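Local coordinates for protein histidine acid phosphatase (Hafnia alvei, PDB 4ARU) that belongs to branch 2 of the histidine phosphatase superfamily and joins a helix-flanked mixed beta sheet to a largely helical part, at residues T30-V34 / L216-L220; H37-W42 / M232-W237; G333-E339 / V350-Y356. All coordinates share one frame. Numbering follows the deposited sequence.

Interactions 1 and 2 are neighbours, with centres about 14 Å apart. Their segments alternate along the chain, so the region around 30-42 meets the region around 216-237 twice. W39 of interaction 2 joins them. W39 NE1 lies 2.9 Å from M31 O, probably a hydrogen bond, and its CZ2 packs 3.7 Å from L220 CD2. A bound sodium ion is about 4 Å from the side chain of T219 and about 8 Å from that of W42. Interaction 3 lies on the other side of the chain's centre. Its centre is about 31 Å from that of interaction 1 and about 32 Å from that of interaction 2. A bound potassium ion is about 10 Å from its V352 side chain.

Interaction 1 of 3, residues T30-V34 / L216-L220; sequences TMRDV and LASTL
Residues 30-33 form the end of a short helix, and V34 (phi/psi -84/4) is the loop residue that follows. Residues 216-220 form one regular turn of a longer helix, with L220 N hydrogen-bonded to L216 O at 3.0 Å. The closest CA atoms are those of M31 and L220, 7.8 Å apart. No hydrogen bond crosses, and the pair buries 237 Å². The contact is side-chain packing between the short helix 29-33, in the long connection between strand 9-18 and helix 51-70, and helix 213-229 of the largely helical part. M31 has the most surface covered on its side; its rotamer (m, t, p) carries the chain across the gap, so CG lies 3.9 Å from L216 CD1 and CE lies 4.0 Å from both L220 CD2 and T219 CG2. V34 (chi1 m) meets both leucines: CG1 is 4.1 Å from L216 CD2, and CG2 is 4.2 Å from L220 CD1. L216 (t, p) and L220 (m, t) are one turn apart and both point toward the short helix. A methyl contact lies at the margin, T30 CG2 to L216 CD2 at 4.0 Å. Helix 162-172 packs here, through L172 on V34 and L220.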
loop_
_atom_site.group_PDB
_atom_site.type_symbol
_atom_site.label_atom_id
_atom_site.label_comp_id
_atom_site.label_asym_id
_atom_site.label_seq_id
_atom_site.Cartn_x
_atom_site.Cartn_y
_atom_site.Cartn_z
ATOM N N THR A 30 -20.987 -14.363 -0.155
ATOM C CA THR A 30 -21.673 -13.090 -0.222
ATOM C C THR A 30 -21.259 -12.346 -1.475
ATOM O O THR A 30 -22.085 -11.741 -2.136
ATOM C CB THR A 30 -21.358 -12.227 1.020
ATOM O OG1 THR A 30 -21.905 -12.816 2.206
ATOM C CG2 THR A 30 -21.968 -10.816 0.872
ATOM N N MET A 31 -19.965 -12.327 -1.779
ATOM C CA MET A 31 -19.474 -11.663 -2.975
ATOM C C MET A 31 -20.106 -12.245 -4.249
ATOM O O MET A 31 -20.421 -11.491 -5.167
ATOM C CB MET A 31 -17.949 -11.745 -3.037
ATOM C CG MET A 31 -17.283 -10.937 -1.938
ATOM S SD MET A 31 -15.524 -11.340 -1.699
ATOM C CE MET A 31 -14.825 -10.771 -3.233
ATOM N N ARG A 32 -20.281 -13.560 -4.302
ATOM C CA ARG A 32 -20.978 -14.164 -5.417
ATOM C C ARG A 32 -22.432 -13.739 -5.433
ATOM O O ARG A 32 -22.908 -13.288 -6.469
ATOM C CB ARG A 32 -20.808 -15.669 -5.396
ATOM C CG ARG A 32 -19.336 -16.048 -5.456
ATOM C CD ARG A 32 -19.187 -17.452 -6.016
ATOM N NE ARG A 32 -17.813 -17.921 -5.996
ATOM C CZ ARG A 32 -16.958 -17.794 -7.008
ATOM N NH1 ARG A 32 -17.319 -17.204 -8.142
ATOM N NH2 ARG A 32 -15.719 -18.225 -6.871
ATOM N N ASP A 33 -23.084 -13.781 -4.266
ATOM C CA ASP A 33 -24.535 -13.627 -4.175
ATOM C C ASP A 33 -25.021 -12.213 -4.462
ATOM O O ASP A 33 -26.187 -12.070 -4.761
ATOM C CB ASP A 33 -25.043 -14.096 -2.812
ATOM C CG ASP A 33 -24.978 -15.618 -2.631
ATOM O OD1 ASP A 33 -24.750 -16.340 -3.632
ATOM O OD2 ASP A 33 -25.271 -16.115 -1.489
ATOM N N VAL A 34 -24.173 -11.198 -4.348
ATOM C CA VAL A 34 -24.665 -9.794 -4.494
ATOM C C VAL A 34 -24.737 -9.351 -5.949
ATOM O O VAL A 34 -25.081 -8.187 -6.250
ATOM C CB VAL A 34 -23.834 -8.781 -3.676
ATOM C CG1 VAL A 34 -24.025 -8.993 -2.185
ATOM C CG2 VAL A 34 -22.378 -8.829 -4.035
ATOM N N LEU A 216 -17.902 -4.094 2.121
ATOM C CA LEU A 216 -18.040 -5.006 0.991
ATOM C C LEU A 216 -17.757 -4.300 -0.324
ATOM O O LEU A 216 -16.977 -4.777 -1.153
ATOM C CB LEU A 216 -19.425 -5.619 1.003
ATOM C CG LEU A 216 -19.751 -6.540 -0.194
ATOM C CD1 LEU A 216 -18.826 -7.722 -0.282
ATOM C CD2 LEU A 216 -21.193 -6.973 -0.109
ATOM N N ALA A 217 -18.329 -3.126 -0.508
ATOM C CA ALA A 217 -18.077 -2.352 -1.715
ATOM C C ALA A 217 -16.619 -2.007 -1.880
ATOM O O ALA A 217 -16.102 -1.993 -3.010
ATOM C CB ALA A 217 -18.917 -1.099 -1.759
ATOM N N SER A 218 -15.900 -1.752 -0.790
ATOM C CA SER A 218 -14.453 -1.458 -0.833
ATOM C C SER A 218 -13.728 -2.634 -1.505
ATOM O O SER A 218 -12.880 -2.466 -2.390
ATOM C CB SER A 218 -13.843 -1.258 0.561
ATOM O OG SER A 218 -12.437 -1.273 0.509
ATOM N N THR A 219 -14.051 -3.839 -1.077
ATOM C CA THR A 219 -13.413 -5.025 -1.605
ATOM C C THR A 219 -13.761 -5.197 -3.090
ATOM O O THR A 219 -12.870 -5.443 -3.904
ATOM C CB THR A 219 -13.918 -6.247 -0.856
ATOM O OG1 THR A 219 -13.526 -6.132 0.516
ATOM C CG2 THR A 219 -13.361 -7.505 -1.417
ATOM N N LEU A 220 -15.027 -5.029 -3.448
ATOM C CA LEU A 220 -15.477 -5.223 -4.821
ATOM C C LEU A 220 -14.831 -4.183 -5.694
ATOM O O LEU A 220 -14.419 -4.502 -6.846
ATOM C CB LEU A 220 -16.974 -5.208 -4.915
ATOM C CG LEU A 220 -17.677 -6.256 -4.020
ATOM C CD1 LEU A 220 -19.178 -6.151 -4.201
ATOM C CD2 LEU A 220 -17.123 -7.655 -4.266
#

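Interaction 2 of 3, residues H37-W42 / M232-W237; sequences HQWPEW and MPKVAW
Two consecutive residues, A236 (phi/psi 49/44) and W237 (55/29), have left-handed backbone conformations, and W237 turns its indole (chi1 m, chi2 -80°) onto the other loop. Residues 37-42 are extended. The loops run in opposite directions, with CA distances of 7.5 Å for H37-W237 and 8.0 Å for P40-K234. W237 NE1 donates to Q38 O at 2.8 Å (170°). H37 CB sits over the face of the W237 five-membered ring, 3.4 Å from its centroid, a CH-pi contact. The W237 edge meets the W39 face in a T-shaped pair, six-membered centroids 4.8 Å apart and planes at 67°. M232 (m, t, t) makes a Met-aromatic contact. M232 CE is 3.3 Å and its SD 4.5 Å from the centroid of the W42 five-membered ring, over one face. P40 CG touches M232 SD at 4.1 Å. H37 NE2 hydrogen-bonds to D173 OD2. Among the helices, W39 packs on L220 and I223 of helix 213-229, and W237 on L172 of helix 162-172.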
loop_
_atom_site.group_PDB
_atom_site.type_symbol
_atom_site.label_atom_id
_atom_site.label_comp_id
_atom_site.label_asym_id
_atom_site.label_seq_id
_atom_site.Cartn_x
_atom_site.Cartn_y
_atom_site.Cartn_z
ATOM N N HIS A 37 -24.437 -11.760 -11.968
ATOM C CA HIS A 37 -23.419 -12.053 -12.981
ATOM C C HIS A 37 -22.389 -12.977 -12.412
ATOM O O HIS A 37 -22.383 -13.208 -11.210
ATOM C CB HIS A 37 -22.750 -10.781 -13.417
ATOM C CG HIS A 37 -23.708 -9.749 -13.878
ATOM N ND1 HIS A 37 -24.714 -10.039 -14.773
ATOM C CD2 HIS A 37 -23.865 -8.459 -13.528
ATOM C CE1 HIS A 37 -25.426 -8.950 -14.993
ATOM N NE2 HIS A 37 -24.940 -7.982 -14.246
ATOM N N GLN A 38 -21.587 -13.588 -13.265
ATOM C CA GLN A 38 -20.556 -14.508 -12.793
ATOM C C GLN A 38 -19.232 -13.779 -12.755
ATOM O O GLN A 38 -18.852 -13.150 -13.742
ATOM C CB GLN A 38 -20.445 -15.710 -13.728
ATOM C CG GLN A 38 -21.777 -16.405 -13.949
ATOM C CD GLN A 38 -22.611 -16.621 -12.674
ATOM O OE1 GLN A 38 -23.762 -16.132 -12.557
ATOM N NE2 GLN A 38 -22.053 -17.363 -11.722
ATOM N N TRP A 39 -18.538 -13.882 -11.625
ATOM C CA TRP A 39 -17.225 -13.331 -11.536
ATOM C C TRP A 39 -16.236 -14.043 -12.489
ATOM O O TRP A 39 -16.251 -15.257 -12.590
ATOM C CB TRP A 39 -16.723 -13.408 -10.089
ATOM C CG TRP A 39 -17.443 -12.476 -9.155
ATOM C CD1 TRP A 39 -18.516 -12.787 -8.344
ATOM C CD2 TRP A 39 -17.104 -11.124 -8.883
ATOM N NE1 TRP A 39 -18.859 -11.676 -7.602
ATOM C CE2 TRP A 39 -18.034 -10.635 -7.935
ATOM C CE3 TRP A 39 -16.141 -10.249 -9.384
ATOM C CZ2 TRP A 39 -17.976 -9.336 -7.453
ATOM C CZ3 TRP A 39 -16.102 -8.960 -8.929
ATOM C CH2 TRP A 39 -17.000 -8.508 -7.946
ATOM N N PRO A 40 -15.387 -13.265 -13.150
ATOM C CA PRO A 40 -14.492 -13.878 -14.144
ATOM C C PRO A 40 -13.398 -14.716 -13.456
ATOM O O PRO A 40 -12.954 -14.390 -12.347
ATOM C CB PRO A 40 -13.929 -12.665 -14.895
ATOM C CG PRO A 40 -14.097 -11.526 -13.982
ATOM C CD PRO A 40 -15.414 -11.799 -13.297
ATOM N N GLU A 41 -12.983 -15.788 -14.100
ATOM C CA GLU A 41 -11.907 -16.623 -13.557
ATOM C C GLU A 41 -10.559 -15.975 -13.810
ATOM O O GLU A 41 -10.262 -15.533 -14.932
ATOM C CB GLU A 41 -11.947 -18.058 -14.100
ATOM C CG GLU A 41 -12.873 -19.007 -13.310
ATOM C CD GLU A 41 -12.346 -19.360 -11.899
ATOM O OE1 GLU A 41 -12.593 -18.593 -10.917
ATOM O OE2 GLU A 41 -11.690 -20.431 -11.755
ATOM N N TRP A 42 -9.727 -15.940 -12.759
ATOM C CA TRP A 42 -8.348 -15.449 -12.861
ATOM C C TRP A 42 -7.407 -16.585 -13.269
ATOM O O TRP A 42 -7.726 -17.770 -13.104
ATOM C CB TRP A 42 -7.920 -14.841 -11.524
ATOM C CG TRP A 42 -8.506 -13.497 -11.360
ATOM C CD1 TRP A 42 -9.835 -13.176 -11.130
ATOM C CD2 TRP A 42 -7.818 -12.262 -11.431
ATOM N NE1 TRP A 42 -9.991 -11.824 -11.063
ATOM C CE2 TRP A 42 -8.770 -11.234 -11.253
ATOM C CE3 TRP A 42 -6.487 -11.916 -11.607
ATOM C CZ2 TRP A 42 -8.415 -9.891 -11.264
ATOM C CZ3 TRP A 42 -6.143 -10.575 -11.629
ATOM C CH2 TRP A 42 -7.094 -9.590 -11.479
ATOM N N MET A 232 -8.226 -7.681 -18.129
ATOM C CA MET A 232 -9.313 -8.594 -18.443
ATOM C C MET A 232 -10.221 -7.965 -19.480
ATOM O O MET A 232 -10.398 -6.737 -19.498
ATOM C CB MET A 232 -10.110 -8.896 -17.214
ATOM C CG MET A 232 -9.270 -9.586 -16.208
ATOM S SD MET A 232 -10.333 -10.428 -15.091
ATOM C CE MET A 232 -9.141 -11.612 -14.488
ATOM N N PRO A 233 -10.779 -8.772 -20.393
ATOM C CA PRO A 233 -11.621 -8.253 -21.476
ATOM C C PRO A 233 -12.930 -7.693 -20.959
ATOM O O PRO A 233 -13.429 -6.718 -21.552
ATOM C CB PRO A 233 -11.836 -9.470 -22.378
ATOM C CG PRO A 233 -11.663 -10.655 -21.490
ATOM C CD PRO A 233 -10.617 -10.235 -20.477
ATOM N N LYS A 234 -13.440 -8.241 -19.837
ATOM C CA LYS A 234 -14.615 -7.664 -19.186
ATOM C C LYS A 234 -14.347 -7.322 -17.734
ATOM O O LYS A 234 -14.085 -8.196 -16.887
ATOM C CB LYS A 234 -15.810 -8.623 -19.280
ATOM C CG LYS A 234 -16.392 -8.725 -20.679
ATOM C CD LYS A 234 -17.001 -7.390 -21.093
ATOM C CE LYS A 234 -17.824 -7.460 -22.364
ATOM N NZ LYS A 234 -18.273 -6.067 -22.688
ATOM N N VAL A 235 -14.377 -6.017 -17.457
ATOM C CA VAL A 235 -14.200 -5.464 -16.113
ATOM C C VAL A 235 -15.563 -5.108 -15.586
ATOM O O VAL A 235 -16.321 -4.389 -16.237
ATOM C CB VAL A 235 -13.300 -4.203 -16.151
ATOM C CG1 VAL A 235 -13.262 -3.520 -14.804
ATOM C CG2 VAL A 235 -11.898 -4.584 -16.628
ATOM N N ALA A 236 -15.917 -5.655 -14.438
ATOM C CA ALA A 236 -17.198 -5.370 -13.845
ATOM C C ALA A 236 -18.320 -5.541 -14.880
ATOM O O ALA A 236 -19.256 -4.751 -14.958
ATOM C CB ALA A 236 -17.217 -3.981 -13.240
ATOM N N TRP A 237 -18.239 -6.616 -15.657
ATOM C CA TRP A 237 -19.282 -6.950 -16.627
ATOM C C TRP A 237 -19.625 -5.848 -17.628
ATOM O O TRP A 237 -20.747 -5.748 -18.109
ATOM C CB TRP A 237 -20.547 -7.500 -15.932
ATOM C CG TRP A 237 -20.152 -8.506 -14.867
ATOM C CD1 TRP A 237 -19.814 -9.796 -15.076
ATOM C CD2 TRP A 237 -20.010 -8.275 -13.473
ATOM N NE1 TRP A 237 -19.437 -10.384 -13.911
ATOM C CE2 TRP A 237 -19.538 -9.468 -12.896
ATOM C CE3 TRP A 237 -20.204 -7.162 -12.658
ATOM C CZ2 TRP A 237 -19.275 -9.588 -11.539
ATOM C CZ3 TRP A 237 -19.927 -7.303 -11.292
ATOM C CH2 TRP A 237 -19.498 -8.500 -10.766
#

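Interaction 3 of 3, residues G333-E339 / V350-Y356; sequences GGALVFE and VSVNMVY
E339, V337 and M354 have the most surface covered in this antiparallel beta hairpin. Strands 335-339 and 350-356 run at 162° with axes 4.6 Å apart. E339 forms a hydrogen-bonded pair with S351: E339 N to S351 O is 2.9 Å, and S351 N to E339 O is 2.9 Å. Its carboxylate has partners elsewhere, a hydrogen bond to W341 and a salt bridge to R67. V337 pairs likewise with N353, V337 N to N353 O at 2.8 Å and N353 N to V337 O at 3.0 Å. V337 CG2 packs 3.6 Å from V355 CG2. A water donates to V337 O (2.9 Å) and to N353 OD1 (2.8 Å). A335 and V355 make the third such pair, A335 N to V355 O at 2.9 Å and V355 N to A335 O at 2.8 Å. M354 (t, p, t) faces L336 as a non-hydrogen-bonded pair, CA atoms 4.7 Å apart, and its SD lies 3.6 Å from L336 CD2. F338 and V352 form the next one, with V352 CG1 3.9 Å from the F338 ring centroid, a CH-pi contact. Strand 335-342 lies between strands 348-356 and 9-18 in the central mixed sheet. G334 and G333 hydrogen-bond through the backbone to R18 and H19, in the family's RHG signature. The A335, V337 and V355 face packs on helix 51-70, and the L336 and F338 face on helix 307-317.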
loop_
_atom_site.group_PDB
_atom_site.type_symbol
_atom_site.label_atom_id
_atom_site.label_comp_id
_atom_site.label_asym_id
_atom_site.label_seq_id
_atom_site.Cartn_x
_atom_site.Cartn_y
_atom_site.Cartn_z
ATOM N N GLY A 333 1.574 -2.198 -6.898
ATOM C CA GLY A 333 2.898 -1.719 -7.177
ATOM C C GLY A 333 3.196 -0.285 -6.766
ATOM O O GLY A 333 4.310 0.209 -6.972
ATOM N N GLY A 334 2.228 0.412 -6.180
ATOM C CA GLY A 334 2.482 1.777 -5.688
ATOM C C GLY A 334 3.322 1.727 -4.437
ATOM O O GLY A 334 3.191 0.808 -3.642
ATOM N N ALA A 335 4.199 2.700 -4.257
ATOM C CA ALA A 335 5.127 2.626 -3.186
ATOM C C ALA A 335 5.393 3.992 -2.551
ATOM O O ALA A 335 5.475 5.012 -3.292
ATOM C CB ALA A 335 6.428 2.044 -3.668
ATOM N N LEU A 336 5.595 3.994 -1.236
ATOM C CA LEU A 336 6.179 5.131 -0.584
ATOM C C LEU A 336 7.688 5.043 -0.742
ATOM O O LEU A 336 8.346 4.056 -0.295
ATOM C CB LEU A 336 5.868 5.153 0.905
ATOM C CG LEU A 336 4.424 5.468 1.260
ATOM C CD1 LEU A 336 4.209 5.198 2.749
ATOM C CD2 LEU A 336 4.110 6.915 0.859
ATOM N N VAL A 337 8.270 6.074 -1.289
ATOM C CA VAL A 337 9.692 6.147 -1.528
ATOM C C VAL A 337 10.233 7.214 -0.617
ATOM O O VAL A 337 9.997 8.412 -0.808
ATOM C CB VAL A 337 10.014 6.464 -2.996
ATOM C CG1 VAL A 337 11.514 6.534 -3.207
ATOM C CG2 VAL A 337 9.346 5.435 -3.938
ATOM N N PHE A 338 11.012 6.773 0.338
ATOM C CA PHE A 338 11.681 7.633 1.315
ATOM C C PHE A 338 13.124 7.835 0.893
ATOM O O PHE A 338 13.855 6.854 0.709
ATOM C CB PHE A 338 11.678 7.031 2.715
ATOM C CG PHE A 338 10.335 6.847 3.317
ATOM C CD1 PHE A 338 9.544 5.746 3.031
ATOM C CD2 PHE A 338 9.934 7.721 4.341
ATOM C CE1 PHE A 338 8.323 5.607 3.615
ATOM C CE2 PHE A 338 8.707 7.536 4.977
ATOM C CZ PHE A 338 7.893 6.479 4.566
ATOM N N GLU A 339 13.557 9.084 0.721
ATOM C CA GLU A 339 14.879 9.421 0.201
ATOM C C GLU A 339 15.631 10.163 1.258
ATOM O O GLU A 339 15.146 11.172 1.780
ATOM C CB GLU A 339 14.764 10.286 -1.040
ATOM C CG GLU A 339 14.109 9.542 -2.181
ATOM C CD GLU A 339 13.991 10.308 -3.487
ATOM O OE1 GLU A 339 14.155 11.539 -3.520
ATOM O OE2 GLU A 339 13.703 9.623 -4.499
ATOM N N VAL A 350 14.959 13.960 4.849
ATOM C CA VAL A 350 14.128 12.917 4.262
ATOM C C VAL A 350 13.087 13.569 3.376
ATOM O O VAL A 350 12.437 14.560 3.798
ATOM C CB VAL A 350 13.391 12.070 5.349
ATOM C CG1 VAL A 350 12.488 10.991 4.715
ATOM C CG2 VAL A 350 14.352 11.479 6.379
ATOM N N SER A 351 12.946 13.094 2.155
ATOM C CA SER A 351 11.821 13.397 1.276
ATOM C C SER A 351 10.955 12.135 1.143
ATOM O O SER A 351 11.488 11.016 1.192
ATOM C CB SER A 351 12.347 13.785 -0.105
ATOM O OG SER A 351 11.347 14.395 -0.895
ATOM N N VAL A 352 9.666 12.310 0.932
ATOM C CA VAL A 352 8.779 11.153 0.726
ATOM C C VAL A 352 7.897 11.393 -0.478
ATOM O O VAL A 352 7.264 12.423 -0.593
ATOM C CB VAL A 352 7.911 10.817 1.962
ATOM C CG1 VAL A 352 7.351 9.422 1.862
ATOM C CG2 VAL A 352 8.638 10.979 3.241
ATOM N N ASN A 353 7.877 10.427 -1.385
ATOM C CA ASN A 353 6.979 10.465 -2.539
ATOM C C ASN A 353 6.159 9.200 -2.622
ATOM O O ASN A 353 6.638 8.134 -2.265
ATOM C CB ASN A 353 7.747 10.590 -3.858
ATOM C CG ASN A 353 8.325 11.991 -4.074
ATOM O OD1 ASN A 353 9.260 12.363 -3.394
ATOM N ND2 ASN A 353 7.772 12.741 -5.020
ATOM N N MET A 354 4.945 9.324 -3.118
ATOM C CA MET A 354 4.161 8.164 -3.527
ATOM C C MET A 354 4.394 7.980 -5.002
ATOM O O MET A 354 4.015 8.843 -5.768
ATOM C CB MET A 354 2.669 8.343 -3.241
ATOM C CG MET A 354 1.851 7.085 -3.363
ATOM S SD MET A 354 2.296 5.823 -2.088
ATOM C CE MET A 354 1.237 4.621 -2.898
ATOM N N VAL A 355 4.969 6.840 -5.383
ATOM C CA VAL A 355 5.319 6.586 -6.796
ATOM C C VAL A 355 4.485 5.407 -7.279
ATOM O O VAL A 355 4.322 4.424 -6.547
ATOM C CB VAL A 355 6.823 6.282 -6.923
ATOM C CG1 VAL A 355 7.231 5.987 -8.370
ATOM C CG2 VAL A 355 7.634 7.465 -6.407
ATOM N N TYR A 356 3.892 5.546 -8.443
ATOM C CA TYR A 356 2.827 4.631 -8.889
ATOM C C TYR A 356 2.576 4.673 -10.363
ATOM O O TYR A 356 2.926 5.632 -11.031
ATOM C CB TYR A 356 1.535 4.991 -8.148
ATOM C CG TYR A 356 1.028 6.346 -8.581
ATOM C CD1 TYR A 356 1.573 7.522 -8.084
ATOM C CD2 TYR A 356 0.016 6.475 -9.567
ATOM C CE1 TYR A 356 1.102 8.748 -8.470
ATOM C CE2 TYR A 356 -0.413 7.696 -9.997
ATOM C CZ TYR A 356 0.167 8.847 -9.461
ATOM O OH TYR A 356 -0.253 10.067 -9.898
HETATM O O HOH W 1 11.128 10.810 -2.022
#